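Local coordinates for BpsB (PgaB), Poly-beta-1,6-N-acetyl-D-glucosamine N-deacetylase (Bordetella bronchiseptica RB50, PDB 5BU6), which removes acetyl groups from N-acetylglucosamine units of poly-beta-1,6-N-acetyl-D-glucosamine, a biofilm polysaccharide, as a family 4 carbohydrate esterase, at residues 14-19 / 76-81; 240-245 / 258-263. The protein carries 5 engineered substitutions. One frame throughout, in Å; residues are numbered along the deposited sequence.

Interaction 1 (14-19 / 76-81); sequences RVLSMH and RPILLT. Engineered in segment 14-19: Ser17 (natural residue Cys).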
loop_
_atom_site.group_PDB
_atom_site.type_symbol
_atom_site.label_atom_id
_atom_site.label_comp_id
_atom_site.label_asym_id
_atom_site.label_seq_id
_atom_site.Cartn_x
_atom_site.Cartn_y
_atom_site.Cartn_z
ATOM N N ARG A 14 13.557 -7.734 -2.653
ATOM C CA ARG A 14 13.243 -6.335 -2.935
ATOM C C ARG A 14 11.729 -6.177 -3.095
ATOM O O ARG A 14 11.028 -7.149 -3.362
ATOM C CB ARG A 14 13.995 -5.863 -4.188
ATOM C CG ARG A 14 15.506 -5.681 -3.984
ATOM C CD ARG A 14 15.826 -4.336 -3.356
ATOM N NE ARG A 14 17.260 -4.162 -3.147
ATOM C CZ ARG A 14 17.849 -3.009 -2.837
ATOM N NH1 ARG A 14 19.157 -2.977 -2.665
ATOM N NH2 ARG A 14 17.137 -1.893 -2.697
ATOM N N VAL A 15 11.221 -4.965 -2.874
ATOM C CA VAL A 15 9.797 -4.663 -3.075
ATOM C C VAL A 15 9.718 -3.434 -3.979
ATOM O O VAL A 15 10.454 -2.459 -3.791
ATOM C CB VAL A 15 9.045 -4.394 -1.764
ATOM C CG1 VAL A 15 7.567 -4.094 -2.025
ATOM C CG2 VAL A 15 9.162 -5.587 -0.813
ATOM N N LEU A 16 8.829 -3.497 -4.962
ATOM C CA LEU A 16 8.705 -2.450 -5.951
ATOM C C LEU A 16 7.271 -1.963 -5.940
ATOM O O LEU A 16 6.356 -2.704 -6.278
ATOM C CB LEU A 16 9.124 -2.991 -7.329
ATOM C CG LEU A 16 9.393 -2.052 -8.496
ATOM C CD1 LEU A 16 10.553 -1.105 -8.188
ATOM C CD2 LEU A 16 9.648 -2.861 -9.764
ATOM N N SER A 17 7.069 -0.726 -5.512
ATOM C CA SER A 17 5.733 -0.161 -5.432
ATOM C C SER A 17 5.471 0.660 -6.708
ATOM O O SER A 17 6.251 1.534 -7.053
ATOM C CB SER A 17 5.613 0.685 -4.169
ATOM O OG SER A 17 4.343 1.300 -4.046
ATOM N N MET A 18 4.402 0.339 -7.427
ATOM C CA MET A 18 4.169 0.906 -8.750
ATOM C C MET A 18 3.046 1.930 -8.707
ATOM O O MET A 18 1.976 1.658 -8.185
ATOM C CB MET A 18 3.811 -0.183 -9.755
ATOM C CG MET A 18 4.831 -0.404 -10.824
ATOM S SD MET A 18 6.187 -1.386 -10.191
ATOM C CE MET A 18 5.315 -2.845 -9.637
ATOM N N HIS A 19 3.292 3.092 -9.292
ATOM C CA HIS A 19 2.330 4.193 -9.243
ATOM C C HIS A 19 2.051 4.657 -10.675
ATOM O O HIS A 19 2.980 4.934 -11.431
ATOM C CB HIS A 19 2.900 5.325 -8.370
ATOM C CG HIS A 19 2.007 6.519 -8.227
ATOM N ND1 HIS A 19 0.914 6.539 -7.384
ATOM C CD2 HIS A 19 2.065 7.748 -8.795
ATOM C CE1 HIS A 19 0.330 7.722 -7.450
ATOM N NE2 HIS A 19 1.007 8.474 -8.301
ATOM N N ARG A 76 17.001 -13.509 -6.986
ATOM C CA ARG A 76 16.528 -12.158 -7.324
ATOM C C ARG A 76 15.033 -11.970 -7.099
ATOM O O ARG A 76 14.309 -11.563 -8.018
ATOM C CB ARG A 76 16.871 -11.833 -8.783
ATOM C CG ARG A 76 18.383 -11.760 -9.052
ATOM C CD ARG A 76 18.693 -11.914 -10.537
ATOM N NE ARG A 76 18.148 -13.161 -11.078
ATOM C CZ ARG A 76 18.834 -14.295 -11.210
ATOM N NH1 ARG A 76 20.112 -14.355 -10.851
ATOM N NH2 ARG A 76 18.242 -15.373 -11.708
ATOM N N PRO A 77 14.557 -12.253 -5.868
ATOM C CA PRO A 77 13.117 -12.222 -5.617
ATOM C C PRO A 77 12.629 -10.797 -5.488
ATOM O O PRO A 77 13.309 -9.960 -4.874
ATOM C CB PRO A 77 12.974 -12.975 -4.279
ATOM C CG PRO A 77 14.213 -12.699 -3.589
ATOM C CD PRO A 77 15.309 -12.533 -4.632
ATOM N N ILE A 78 11.469 -10.516 -6.064
ATOM C CA ILE A 78 10.897 -9.182 -5.944
ATOM C C ILE A 78 9.392 -9.258 -5.689
ATOM O O ILE A 78 8.710 -10.113 -6.232
ATOM C CB ILE A 78 11.205 -8.330 -7.216
ATOM C CG1 ILE A 78 10.743 -6.891 -7.029
ATOM C CG2 ILE A 78 10.605 -8.946 -8.467
ATOM C CD1 ILE A 78 11.501 -5.905 -7.902
ATOM N N LEU A 79 8.897 -8.376 -4.821
ATOM C CA LEU A 79 7.478 -8.252 -4.523
ATOM C C LEU A 79 6.945 -7.015 -5.259
ATOM O O LEU A 79 7.470 -5.912 -5.078
ATOM C CB LEU A 79 7.239 -8.115 -3.019
ATOM C CG LEU A 79 5.779 -8.044 -2.542
ATOM C CD1 LEU A 79 5.115 -9.391 -2.783
ATOM C CD2 LEU A 79 5.744 -7.688 -1.063
ATOM N N LEU A 80 5.924 -7.206 -6.088
ATOM C CA LEU A 80 5.303 -6.085 -6.804
ATOM C C LEU A 80 4.056 -5.656 -6.044
ATOM O O LEU A 80 3.245 -6.517 -5.640
ATOM C CB LEU A 80 4.919 -6.506 -8.233
ATOM C CG LEU A 80 5.973 -7.154 -9.115
ATOM C CD1 LEU A 80 5.332 -7.577 -10.449
ATOM C CD2 LEU A 80 7.146 -6.192 -9.339
ATOM N N THR A 81 3.900 -4.348 -5.826
ATOM C CA THR A 81 2.736 -3.848 -5.120
ATOM C C THR A 81 2.096 -2.690 -5.902
ATOM O O THR A 81 2.801 -1.903 -6.550
ATOM C CB THR A 81 3.085 -3.384 -3.685
ATOM O OG1 THR A 81 3.829 -2.164 -3.731
ATOM C CG2 THR A 81 3.918 -4.463 -2.953
#
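Strands 14-19 and 77-81 run in the same direction with their axes 24° apart, and four parallel bridges set the register from Arg14 beside Ile78 to Ser17 beside Thr81. Five N-H...O bonds join them, all using the backbone of Arg14, Leu16 and Met18 on the first strand. The shortest, Leu16 N to Leu79 O at 2.8 Å, lies nearly along the C=O axis (173° at the oxygen), whereas the bond from Arg14 N to Pro77 O is longer, 3.2 Å.

On the face carrying Val15, Ser17, Leu79 and Thr81, Val15 straddles two partners. Its CG2, anti to the carbonyl carbon, lies alongside Leu79 with 3.9 Å to Leu79 CB. Its CG1, anti to the backbone N, instead meets Thr81 CG2 at 3.8 Å, the two side chains crossing at about a right angle. Thr81 turns OG1 into the crowded position between its N and carbonyl carbon (chi1 72°), which brings that oxygen within 3.4 Å of CB of the engineered Ser17.

The other face is apolar near its middle. Ile78 sends CD1 obliquely across to Leu16 CB, 3.8 Å away, while Leu16 and Leu80 lie side by side with CD2 to CD2 at 4.2 Å. Met18, bent at chi2 and chi3, folds its methyl CE back to Leu80 CD2 at 3.8 Å and so extends this patch. Arg14 leads its end away from the strand pair, into a salt bridge with Asp6.

Helix 43-52 packs on this apolar patch, Ile50 meeting Leu80 and Leu46 meeting Met18. Strand 261-266 binds the other edge of strand 14-20 through the backbone of Val15, Ser17 and His19, and strand 104-108 pairs with 77-83, in the central parallel sheet of the curled beta/alpha barrel expected for this family.

Interaction 2 (240-245 / 258-263); sequences IGLTLQ and IRRSLV
Arg260 NE gives a short hydrogen bond, 2.6 Å, to Thr243 O. The acceptor lies at the guanidinium edge, 5° from its plane, yet the donor stands above the carbonyl plane and the N-H...O angle is only 136°, so the bond is close but bent. Arg260 reaches it by placing CG between the backbone N and carbonyl carbon and bending at chi2. Leu244 comes at the same group obliquely, with CD2 3.6 Å from Arg260 NH2, and a water held by Leu242 O makes a weak bond to that nitrogen.

Backbone bonds fix the two chains around this grip. Ile258 N donates to Gly241 O, and Ile258 O is in turn held by two donors of one residue: Thr243 N nearly along the C=O axis and Thr243 OG1 from above the carbonyl plane, each at 2.9 Å. The same hydroxyl oxygen accepts from Gln245 N at 3.1 Å, an ST turn that bends the chain where strand 240-242 ends. The turn presents Gln245 O to Arg260 N, 2.9 Å away. A second water bridges Leu244 O and Arg260 O.

Farther out, Ile258 lies alongside Leu242 and directs CD1 to Ile240 CG2, 3.8 Å away, in a buried apolar group continued by Met60 and Ile64 of helix 60-67. Towards the surface, Gln245 and Arg259 run side by side and share a water between OE1 and NE; Arg259 NH1 bonds Pro248 O.

A single bridge, Leu242 with Ile258, followed by an ST turn describes a strand-end loop junction rather than regular sheet. The Arg260 side chain lies about 3 Å from thiocyanate, perhaps marking a pocket, and about 6 Å from nickel; NH1's long, weak ion pair with Asp83 is consistent with the family 4 motif of Arg orienting the probable base Asp.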
loop_
_atom_site.group_PDB
_atom_site.type_symbol
_atom_site.label_atom_id
_atom_site.label_comp_id
_atom_site.label_asym_id
_atom_site.label_seq_id
_atom_site.Cartn_x
_atom_site.Cartn_y
_atom_site.Cartn_z
ATOM N N ILE A 240 2.357 -7.479 9.233
ATOM C CA ILE A 240 3.205 -7.225 8.076
ATOM C C ILE A 240 2.974 -5.786 7.668
ATOM O O ILE A 240 1.838 -5.392 7.440
ATOM C CB ILE A 240 2.886 -8.176 6.898
ATOM C CG1 ILE A 240 3.227 -9.628 7.278
ATOM C CG2 ILE A 240 3.633 -7.729 5.627
ATOM C CD1 ILE A 240 2.858 -10.614 6.202
ATOM N N GLY A 241 4.031 -4.984 7.627
ATOM C CA GLY A 241 3.855 -3.578 7.295
ATOM C C GLY A 241 4.843 -3.144 6.234
ATOM O O GLY A 241 6.000 -3.550 6.238
ATOM N N LEU A 242 4.379 -2.312 5.317
ATOM C CA LEU A 242 5.224 -1.837 4.236
ATOM C C LEU A 242 5.433 -0.335 4.310
ATOM O O LEU A 242 4.465 0.435 4.340
ATOM C CB LEU A 242 4.618 -2.207 2.890
ATOM C CG LEU A 242 4.785 -3.697 2.519
ATOM C CD1 LEU A 242 3.792 -4.605 3.250
ATOM C CD2 LEU A 242 4.661 -3.877 1.014
ATOM N N THR A 243 6.707 0.054 4.304
ATOM C CA THR A 243 7.149 1.422 4.524
ATOM C C THR A 243 7.618 2.018 3.195
ATOM O O THR A 243 7.513 1.378 2.163
ATOM C CB THR A 243 8.280 1.477 5.532
ATOM O OG1 THR A 243 9.497 1.044 4.903
ATOM C CG2 THR A 243 7.984 0.555 6.689
ATOM N N LEU A 244 8.137 3.235 3.223
ATOM C CA LEU A 244 8.766 3.825 2.032
ATOM C C LEU A 244 10.276 3.993 2.204
ATOM O O LEU A 244 10.926 4.702 1.436
ATOM C CB LEU A 244 8.133 5.184 1.685
ATOM C CG LEU A 244 6.823 5.132 0.897
ATOM C CD1 LEU A 244 6.302 6.534 0.662
ATOM C CD2 LEU A 244 7.039 4.417 -0.424
ATOM N N GLN A 245 10.826 3.352 3.224
ATOM C CA GLN A 245 12.277 3.274 3.366
ATOM C C GLN A 245 12.773 2.358 2.256
ATOM O O GLN A 245 12.221 1.286 2.067
ATOM C CB GLN A 245 12.652 2.738 4.749
ATOM C CG GLN A 245 14.132 2.729 5.077
ATOM C CD GLN A 245 14.431 1.946 6.346
ATOM O OE1 GLN A 245 13.516 1.546 7.072
ATOM N NE2 GLN A 245 15.715 1.715 6.617
ATOM N N ILE A 258 8.968 -3.532 6.316
ATOM C CA ILE A 258 9.403 -3.878 4.964
ATOM C C ILE A 258 9.750 -2.632 4.121
ATOM O O ILE A 258 8.995 -1.656 4.078
ATOM C CB ILE A 258 8.322 -4.722 4.267
ATOM C CG1 ILE A 258 8.199 -6.098 4.954
ATOM C CG2 ILE A 258 8.632 -4.935 2.795
ATOM C CD1 ILE A 258 7.093 -6.952 4.339
ATOM N N ARG A 259 10.915 -2.688 3.485
ATOM C CA ARG A 259 11.440 -1.624 2.640
ATOM C C ARG A 259 10.936 -1.739 1.205
ATOM O O ARG A 259 10.821 -2.837 0.681
ATOM C CB ARG A 259 12.975 -1.672 2.645
ATOM C CG ARG A 259 13.538 -1.467 4.026
ATOM C CD ARG A 259 14.967 -1.941 4.139
ATOM N NE ARG A 259 15.507 -1.596 5.445
ATOM C CZ ARG A 259 16.698 -1.983 5.885
ATOM N NH1 ARG A 259 17.471 -2.749 5.127
ATOM N NH2 ARG A 259 17.102 -1.610 7.089
ATOM N N ARG A 260 10.662 -0.615 0.553
ATOM C CA ARG A 260 10.335 -0.690 -0.862
ATOM C C ARG A 260 10.779 0.533 -1.631
ATOM O O ARG A 260 11.023 1.598 -1.053
ATOM C CB ARG A 260 8.841 -0.899 -1.060
ATOM C CG ARG A 260 7.999 0.263 -0.723
ATOM C CD ARG A 260 6.612 -0.228 -0.203
ATOM N NE ARG A 260 5.828 0.939 0.174
ATOM C CZ ARG A 260 4.698 1.312 -0.415
ATOM N NH1 ARG A 260 4.172 0.572 -1.380
ATOM N NH2 ARG A 260 4.079 2.409 -0.010
ATOM N N SER A 261 10.899 0.349 -2.936
ATOM C CA SER A 261 11.271 1.418 -3.851
ATOM C C SER A 261 10.021 1.800 -4.601
ATOM O O SER A 261 9.149 0.969 -4.809
ATOM C CB SER A 261 12.373 0.975 -4.806
ATOM O OG SER A 261 13.577 0.759 -4.091
ATOM N N LEU A 262 9.932 3.058 -4.994
ATOM C CA LEU A 262 8.742 3.560 -5.640
ATOM C C LEU A 262 9.079 3.816 -7.097
ATOM O O LEU A 262 10.100 4.425 -7.392
ATOM C CB LEU A 262 8.271 4.834 -4.938
ATOM C CG LEU A 262 6.958 5.485 -5.362
ATOM C CD1 LEU A 262 5.806 4.516 -5.209
ATOM C CD2 LEU A 262 6.727 6.737 -4.534
ATOM N N VAL A 263 8.263 3.327 -8.021
ATOM C CA VAL A 263 8.506 3.668 -9.423
ATOM C C VAL A 263 7.202 4.050 -10.142
ATOM O O VAL A 263 6.158 3.475 -9.896
ATOM C CB VAL A 263 9.213 2.511 -10.167
ATOM C CG1 VAL A 263 8.292 1.334 -10.337
ATOM C CG2 VAL A 263 9.728 2.978 -11.513
HETATM O O HOH W 1 4.367 2.695 3.066
HETATM O O HOH W 2 11.428 4.330 -1.115
HETATM O O HOH W 3 13.215 -1.263 7.731
#

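The centres of interactions 1 and 2 lie 9 Å apart, and strands 14-20 and 261-266, neighbours in one parallel sheet, connect them. Ser17, an engineered residue, is a main meeting point: its N lies 2.8 Å from Ser261 O and its O 2.9 Å from Val263 N, both probable hydrogen bonds, while its OG and Arg260 NH1 form a close polar pair at 2.8 Å. Val15 CB packs 3.4 Å from Arg259 O. Arg260 lies over Val15 and Thr81, and its partner Asp83 precedes nickel ligand Asp84. Bound nickel is about 6 Å from the Arg260 side chain and about 7 Å from that of Ser17, so both contacts border the probable catalytic pocket.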